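Local coordinates for protein aromatic amino acid aminotransferase I (PDB 6HNU) that probably catalyses the pyridoxal-phosphate-dependent transfer of an amino group from aromatic amino acids to 2-oxoglutarate, at residues V161-S167 against W436-E440. Sequence-based numbering, arbitrary orientation.
With PLP (pyridoxal-5'-phosphate), chain I; PHE (phenylalanine), chain J.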
loop_
_atom_site.group_PDB
_atom_site.type_symbol
_atom_site.label_atom_id
_atom_site.label_comp_id
_atom_site.label_asym_id
_atom_site.label_seq_id
_atom_site.Cartn_x
_atom_site.Cartn_y
_atom_site.Cartn_z
ATOM N N VAL B 161 -3.975 -24.302 0.913
ATOM C CA VAL B 161 -5.160 -23.403 0.823
ATOM C C VAL B 161 -6.415 -24.266 0.898
ATOM O O VAL B 161 -6.336 -25.443 0.523
ATOM C CB VAL B 161 -5.158 -22.525 -0.438
ATOM C CG1 VAL B 161 -3.888 -21.670 -0.561
ATOM C CG2 VAL B 161 -5.348 -23.351 -1.711
ATOM N N GLU B 162 -7.537 -23.665 1.322
ATOM C CA GLU B 162 -8.881 -24.269 1.240
ATOM C C GLU B 162 -9.155 -24.620 -0.230
ATOM O O GLU B 162 -8.828 -23.817 -1.114
ATOM C CB GLU B 162 -9.913 -23.354 1.899
ATOM C CG GLU B 162 -9.684 -23.316 3.397
ATOM C CD GLU B 162 -10.158 -22.091 4.153
ATOM O OE1 GLU B 162 -10.097 -20.989 3.595
ATOM O OE2 GLU B 162 -10.492 -22.266 5.338
ATOM N N GLU B 163 -9.743 -25.785 -0.505
ATOM C CA GLU B 163 -9.855 -26.245 -1.914
ATOM C C GLU B 163 -10.787 -25.325 -2.696
ATOM O O GLU B 163 -10.636 -25.298 -3.903
ATOM C CB GLU B 163 -10.302 -27.703 -2.047
ATOM C CG GLU B 163 -11.766 -27.919 -1.744
ATOM C CD GLU B 163 -12.250 -29.353 -1.942
ATOM O OE1 GLU B 163 -12.790 -29.903 -0.989
ATOM O OE2 GLU B 163 -12.111 -29.870 -3.032
ATOM N N TYR B 164 -11.692 -24.585 -2.047
ATOM C CA TYR B 164 -12.408 -23.423 -2.608
ATOM C C TYR B 164 -12.038 -22.213 -1.765
ATOM O O TYR B 164 -12.199 -22.280 -0.540
ATOM C CB TYR B 164 -13.926 -23.556 -2.606
ATOM C CG TYR B 164 -14.399 -24.736 -3.407
ATOM C CD1 TYR B 164 -14.471 -25.991 -2.833
ATOM C CD2 TYR B 164 -14.647 -24.621 -4.751
ATOM C CE1 TYR B 164 -14.822 -27.113 -3.571
ATOM C CE2 TYR B 164 -15.070 -25.715 -5.501
ATOM C CZ TYR B 164 -15.140 -26.969 -4.909
ATOM O OH TYR B 164 -15.499 -28.079 -5.620
ATOM N N THR B 165 -11.479 -21.196 -2.401
ATOM C CA THR B 165 -10.966 -20.033 -1.620
ATOM C C THR B 165 -11.013 -18.756 -2.465
ATOM O O THR B 165 -11.559 -18.769 -3.585
ATOM C CB THR B 165 -9.572 -20.366 -1.072
ATOM O OG1 THR B 165 -9.292 -19.362 -0.083
ATOM C CG2 THR B 165 -8.507 -20.457 -2.139
ATOM N N PHE B 166 -10.416 -17.680 -1.949
ATOM C CA PHE B 166 -10.498 -16.307 -2.481
ATOM C C PHE B 166 -9.627 -16.182 -3.730
ATOM O O PHE B 166 -8.448 -16.504 -3.646
ATOM C CB PHE B 166 -10.054 -15.385 -1.347
ATOM C CG PHE B 166 -10.158 -13.914 -1.606
ATOM C CD1 PHE B 166 -11.161 -13.403 -2.414
ATOM C CD2 PHE B 166 -9.254 -13.044 -1.003
ATOM C CE1 PHE B 166 -11.281 -12.036 -2.594
ATOM C CE2 PHE B 166 -9.349 -11.681 -1.220
ATOM C CZ PHE B 166 -10.370 -11.179 -2.006
ATOM N N SER B 167 -10.183 -15.813 -4.880
ATOM C CA SER B 167 -9.436 -15.751 -6.165
ATOM C C SER B 167 -8.213 -14.821 -6.079
ATOM O O SER B 167 -7.157 -15.230 -6.571
ATOM C CB SER B 167 -10.351 -15.380 -7.306
ATOM O OG SER B 167 -11.315 -16.417 -7.492
ATOM N N TRP B 436 -15.479 -21.546 -9.982
ATOM C CA TRP B 436 -14.610 -20.361 -10.216
ATOM C C TRP B 436 -13.677 -20.158 -9.022
ATOM O O TRP B 436 -12.663 -19.508 -9.223
ATOM C CB TRP B 436 -15.430 -19.109 -10.500
ATOM C CG TRP B 436 -16.271 -19.172 -11.742
ATOM C CD1 TRP B 436 -16.504 -20.258 -12.534
ATOM C CD2 TRP B 436 -17.078 -18.111 -12.278
ATOM N NE1 TRP B 436 -17.399 -19.943 -13.525
ATOM C CE2 TRP B 436 -17.734 -18.619 -13.412
ATOM C CE3 TRP B 436 -17.299 -16.778 -11.913
ATOM C CZ2 TRP B 436 -18.582 -17.834 -14.193
ATOM C CZ3 TRP B 436 -18.119 -15.996 -12.699
ATOM C CH2 TRP B 436 -18.777 -16.530 -13.805
ATOM N N PHE B 437 -13.975 -20.741 -7.851
ATOM C CA PHE B 437 -13.175 -20.539 -6.612
ATOM C C PHE B 437 -12.283 -21.737 -6.368
ATOM O O PHE B 437 -11.592 -21.793 -5.331
ATOM C CB PHE B 437 -14.061 -20.284 -5.398
ATOM C CG PHE B 437 -15.001 -19.139 -5.566
ATOM C CD1 PHE B 437 -16.270 -19.300 -6.099
ATOM C CD2 PHE B 437 -14.622 -17.872 -5.159
ATOM C CE1 PHE B 437 -17.140 -18.236 -6.171
ATOM C CE2 PHE B 437 -15.503 -16.807 -5.222
ATOM C CZ PHE B 437 -16.743 -16.976 -5.780
ATOM N N LYS B 438 -12.291 -22.707 -7.268
ATOM C CA LYS B 438 -11.504 -23.932 -7.030
ATOM C C LYS B 438 -10.005 -23.609 -7.074
ATOM O O LYS B 438 -9.595 -23.069 -8.073
ATOM C CB LYS B 438 -11.842 -24.988 -8.090
ATOM C CG LYS B 438 -11.177 -26.335 -7.857
ATOM C CD LYS B 438 -11.832 -27.129 -6.751
ATOM C CE LYS B 438 -10.857 -27.801 -5.816
ATOM N NZ LYS B 438 -9.757 -28.484 -6.536
ATOM N N ALA B 439 -9.214 -24.067 -6.104
ATOM C CA ALA B 439 -7.762 -23.869 -6.046
ATOM C C ALA B 439 -7.113 -25.089 -6.690
ATOM O O ALA B 439 -7.572 -26.222 -6.426
ATOM C CB ALA B 439 -7.283 -23.679 -4.633
ATOM N N GLU B 440 -6.078 -24.873 -7.471
ATOM C CA GLU B 440 -5.282 -25.966 -8.082
ATOM C C GLU B 440 -3.796 -25.733 -7.821
ATOM O O GLU B 440 -3.378 -24.606 -7.805
ATOM C CB GLU B 440 -5.591 -26.059 -9.570
ATOM C CG GLU B 440 -7.038 -26.386 -9.832
ATOM C CD GLU B 440 -7.510 -27.790 -9.455
ATOM O OE1 GLU B 440 -6.784 -28.531 -8.732
ATOM O OE2 GLU B 440 -8.632 -28.138 -9.876
HETATM N N1 PLP I . -9.260 -11.583 2.307
HETATM C C2 PLP I . -10.385 -12.223 1.980
HETATM C C2A PLP I . -10.446 -13.699 2.160
HETATM C C3 PLP I . -11.487 -11.537 1.472
HETATM O O3 PLP I . -12.582 -12.263 1.092
HETATM C C4 PLP I . -11.394 -10.143 1.288
HETATM C C4A PLP I . -12.526 -9.408 0.727
HETATM C C5 PLP I . -10.220 -9.482 1.673
HETATM C C6 PLP I . -9.182 -10.244 2.147
HETATM C C5A PLP I . -10.025 -8.005 1.436
HETATM O O4P PLP I . -9.481 -7.357 2.618
HETATM P P PLP I . -9.043 -5.874 2.670
HETATM O O1P PLP I . -8.724 -5.725 4.141
HETATM O O2P PLP I . -10.257 -5.032 2.187
HETATM O O3P PLP I . -7.835 -5.713 1.751
HETATM N N PHE J . -13.059 -9.790 -0.525
HETATM C CA PHE J . -13.670 -8.856 -1.515
HETATM C C PHE J . -14.262 -9.695 -2.655
HETATM O O PHE J . -15.161 -10.515 -2.403
HETATM C CB PHE J . -12.635 -7.817 -1.959
HETATM C CG PHE J . -12.933 -7.130 -3.265
HETATM C CD1 PHE J . -14.213 -6.672 -3.555
HETATM C CD2 PHE J . -11.928 -6.940 -4.204
HETATM C CE1 PHE J . -14.481 -6.050 -4.767
HETATM C CE2 PHE J . -12.198 -6.315 -5.412
HETATM C CZ PHE J . -13.472 -5.863 -5.687
HETATM O OXT PHE J . -13.860 -9.593 -3.824
HETATM O O HOH W 1 -9.534 -30.383 -4.127
#
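Glu163 and Thr165 clasp the loop 436-440 with two backbone hydrogen bonds that flank a single beta bridge between Tyr164 and Lys438. Ala439 N gives its hydrogen to Glu163 O over 2.9 Å, nearly straight at 170°, and Thr165 N bonds to Phe437 O over 3.0 Å. Lys438 runs its aliphatic chain across this bridge: CD lies over one face of the Tyr164 ring, 4.1 Å from its centroid, a CH-pi contact, while CE rests 3.2 Å from Glu163 O. Bends at chi2 and beyond bring Lys438 NZ back to Ala439 O, a 3.1 Å hydrogen bond, and to a salt bridge with Glu440 OE2. Lys438 NZ stays 4.4 Å from Glu163 OE2, beyond a salt bridge, and one water joins the two; Glu163 OE1 is held by Met185 N. On the side of Leu170 in helix 167-175, Ala439 CB meets Val161 CG2 at 3.5 Å. Thr165 O sits in the plane of the Phe437 ring, at its edge. That ring packs on Pro219 and on Leu28 of the second subunit.

Next in the chain, Phe166, the N-cap residue of helix 167-175, turns away from the loop. With CG anti to the backbone N (chi1 -175°), one face of its ring lies against the pyridine ring, offset toward the rim, with Phe166 CD2 3.3 Å from PLP C2. The bridge thus ties the end of strand 158-162 to the 429-433/459-465 connection, joining a partly exposed, water-linked Glu163/Lys438 pair to buried Phe437 and Ala439. Its paired backbone bonds fix the chain just before Phe166, which probably helps set where that ring meets the cofactor.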